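Local coordinates for protein creatinine amidohydrolase (Nostoc punctiforme PCC 73102, PDB 3NO4) that probably hydrolyses carbon-nitrogen bonds in linear amides, as a metal-dependent member of the creatininase superfamily, at residues 121-126 against 156-161. Sequence-based numbering, arbitrary orientation. Where two conformers were deposited one is given.
Sequences SKFYFI and QQVQCQ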
loop_
_atom_site.group_PDB
_atom_site.type_symbol
_atom_site.label_atom_id
_atom_site.label_comp_id
_atom_site.label_asym_id
_atom_site.label_seq_id
_atom_site.Cartn_x
_atom_site.Cartn_y
_atom_site.Cartn_z
ATOM N N SER A 121 -22.810 9.263 10.944
ATOM C CA SER A 121 -22.761 9.796 9.591
ATOM C C SER A 121 -22.327 11.278 9.444
ATOM O O SER A 121 -22.117 11.737 8.324
ATOM C CB SER A 121 -24.121 9.549 8.926
ATOM O OG SER A 121 -25.100 10.377 9.486
ATOM N N LYS A 122 -22.177 11.993 10.551
ATOM C CA LYS A 122 -21.681 13.354 10.534
ATOM C C LYS A 122 -20.395 13.393 11.340
ATOM O O LYS A 122 -20.443 13.358 12.571
ATOM C CB LYS A 122 -22.752 14.279 11.106
ATOM C CG LYS A 122 -24.041 14.352 10.253
ATOM C CD LYS A 122 -23.935 15.401 9.142
ATOM C CE LYS A 122 -25.304 15.729 8.523
ATOM N NZ LYS A 122 -25.207 16.839 7.520
ATOM N N PHE A 123 -19.257 13.442 10.633
ATOM C CA PHE A 123 -17.923 13.468 11.231
ATOM C C PHE A 123 -17.305 14.871 11.130
ATOM O O PHE A 123 -16.965 15.335 10.012
ATOM C CB PHE A 123 -17.014 12.451 10.553
ATOM C CG PHE A 123 -17.444 11.060 10.746
ATOM C CD1 PHE A 123 -18.459 10.504 9.939
ATOM C CD2 PHE A 123 -16.857 10.264 11.706
ATOM C CE1 PHE A 123 -18.865 9.201 10.107
ATOM C CE2 PHE A 123 -17.276 8.955 11.894
ATOM C CZ PHE A 123 -18.268 8.416 11.082
ATOM N N TYR A 124 -17.209 15.549 12.268
ATOM C CA TYR A 124 -16.720 16.955 12.366
ATOM C C TYR A 124 -15.335 16.943 13.014
ATOM O O TYR A 124 -15.209 16.623 14.221
ATOM C CB TYR A 124 -17.713 17.771 13.197
ATOM C CG TYR A 124 -17.578 19.261 13.104
ATOM C CD1 TYR A 124 -17.943 19.933 11.954
ATOM C CD2 TYR A 124 -17.113 20.019 14.187
ATOM C CE1 TYR A 124 -17.860 21.320 11.870
ATOM C CE2 TYR A 124 -17.033 21.408 14.109
ATOM C CZ TYR A 124 -17.399 22.042 12.935
ATOM O OH TYR A 124 -17.326 23.395 12.830
ATOM N N PHE A 125 -14.300 17.116 12.191
ATOM C CA PHE A 125 -12.911 17.096 12.638
ATOM C C PHE A 125 -12.527 18.522 13.003
ATOM O O PHE A 125 -12.462 19.375 12.112
ATOM C CB PHE A 125 -11.953 16.598 11.570
ATOM C CG PHE A 125 -12.098 15.132 11.283
ATOM C CD1 PHE A 125 -13.123 14.671 10.471
ATOM C CD2 PHE A 125 -11.265 14.208 11.903
ATOM C CE1 PHE A 125 -13.265 13.235 10.219
ATOM C CE2 PHE A 125 -11.411 12.817 11.658
ATOM C CZ PHE A 125 -12.417 12.363 10.817
ATOM N N ILE A 126 -12.229 18.757 14.284
ATOM C CA ILE A 126 -11.803 20.086 14.738
ATOM C C ILE A 126 -10.314 20.007 14.766
ATOM O O ILE A 126 -9.727 19.267 15.570
ATOM C CB ILE A 126 -12.353 20.460 16.079
ATOM C CG1 ILE A 126 -13.871 20.685 15.973
ATOM C CG2 ILE A 126 -11.672 21.722 16.606
ATOM C CD1 ILE A 126 -14.583 20.857 17.358
ATOM N N GLN A 156 -24.074 6.571 1.608
ATOM C CA GLN A 156 -24.484 7.812 0.894
ATOM C C GLN A 156 -24.710 9.032 1.815
ATOM O O GLN A 156 -24.465 10.170 1.424
ATOM C CB GLN A 156 -25.700 7.524 0.005
ATOM C CG GLN A 156 -26.081 8.670 -0.876
ATOM C CD GLN A 156 -27.205 8.351 -1.835
ATOM O OE1 GLN A 156 -27.351 7.219 -2.330
ATOM N NE2 GLN A 156 -28.005 9.372 -2.118
ATOM N N GLN A 157 -25.118 8.766 3.044
ATOM C CA GLN A 157 -25.335 9.771 4.057
ATOM C C GLN A 157 -24.044 10.248 4.756
ATOM O O GLN A 157 -24.093 11.269 5.400
ATOM C CB GLN A 157 -26.339 9.274 5.125
ATOM C CG GLN A 157 -27.784 9.247 4.612
ATOM C CD GLN A 157 -27.997 8.247 3.499
ATOM O OE1 GLN A 157 -27.736 7.049 3.679
ATOM N NE2 GLN A 157 -28.433 8.732 2.315
ATOM N N VAL A 158 -22.931 9.511 4.661
ATOM C CA VAL A 158 -21.753 9.798 5.493
ATOM C C VAL A 158 -21.073 11.055 4.947
ATOM O O VAL A 158 -20.810 11.169 3.720
ATOM C CB VAL A 158 -20.759 8.626 5.561
ATOM C CG1 VAL A 158 -19.411 9.053 6.234
ATOM C CG2 VAL A 158 -21.408 7.423 6.296
ATOM N N GLN A 159 -20.837 11.986 5.868
ATOM C CA GLN A 159 -20.252 13.287 5.541
ATOM C C GLN A 159 -19.144 13.571 6.523
ATOM O O GLN A 159 -19.323 13.337 7.727
ATOM C CB GLN A 159 -21.296 14.389 5.661
ATOM C CG GLN A 159 -22.427 14.269 4.691
ATOM C CD GLN A 159 -23.519 15.288 4.896
ATOM O OE1 GLN A 159 -23.389 16.223 5.699
ATOM N NE2 GLN A 159 -24.613 15.125 4.156
ATOM N N CYS A 160 -18.016 14.053 6.005
ATOM C CA CYS A 160 -16.926 14.533 6.826
ATOM C C CYS A 160 -16.665 15.998 6.514
ATOM O O CYS A 160 -16.805 16.437 5.345
ATOM C CB CYS A 160 -15.657 13.725 6.574
ATOM S SG CYS A 160 -15.759 11.952 6.931
ATOM N N GLN A 161 -16.313 16.751 7.554
ATOM C CA GLN A 161 -15.876 18.158 7.416
ATOM C C GLN A 161 -14.748 18.404 8.415
ATOM O O GLN A 161 -14.765 17.846 9.537
ATOM C CB GLN A 161 -17.020 19.155 7.676
ATOM C CG GLN A 161 -16.708 20.621 7.235
ATOM C CD GLN A 161 -17.540 21.691 7.914
ATOM O OE1 GLN A 161 -18.757 21.616 7.956
ATOM N NE2 GLN A 161 -16.871 22.721 8.415
HETATM O O HOH W 1 -25.288 12.547 7.227
HETATM O O HOH W 2 -17.782 24.589 10.565
#
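Lys122 NZ donates to Gln159 OE1 at 2.6 Å, reaching it from above the amide plane (40° out), not along a lone pair. The lysine chain bends at chi2 (-86°), which carries its ammonium alongside the glutamine. NZ also bonds to Phe263 O and Ala266 O, and Gln159 NE2 to Asp267 O, so this pair ties the sheet to the chain's C-terminal end. Four backbone bonds form a parallel ladder: Gln159 N to Ser121 O, Phe123 N to Gln159 O (2.9 Å, 174° at the hydrogen), Gln161 N to Phe123 O and Phe125 N to Gln161 O. One water links Tyr124 OH (2.6 Å) to Gln161 NE2 (3.0 Å), tentatively, since Gln161 has two conformers and this holds for one. On the face opposite Lys122, Gln159, Tyr124 and Gln161, Cys160 SG lies obliquely 5.0 Å from the Phe123 ring centroid, and Val158 CG1 touches Phe123 CE1 at 3.9 Å. The strands belong to a beta-alpha-beta unit connected through helix 132-150, with 159-164 at the sheet's edge within this chain and 39-44 flanking 122-127. Helix 242-265 covers the Tyr124-Gln161 face, while helix 101-118 packs on Phe123 and Val158.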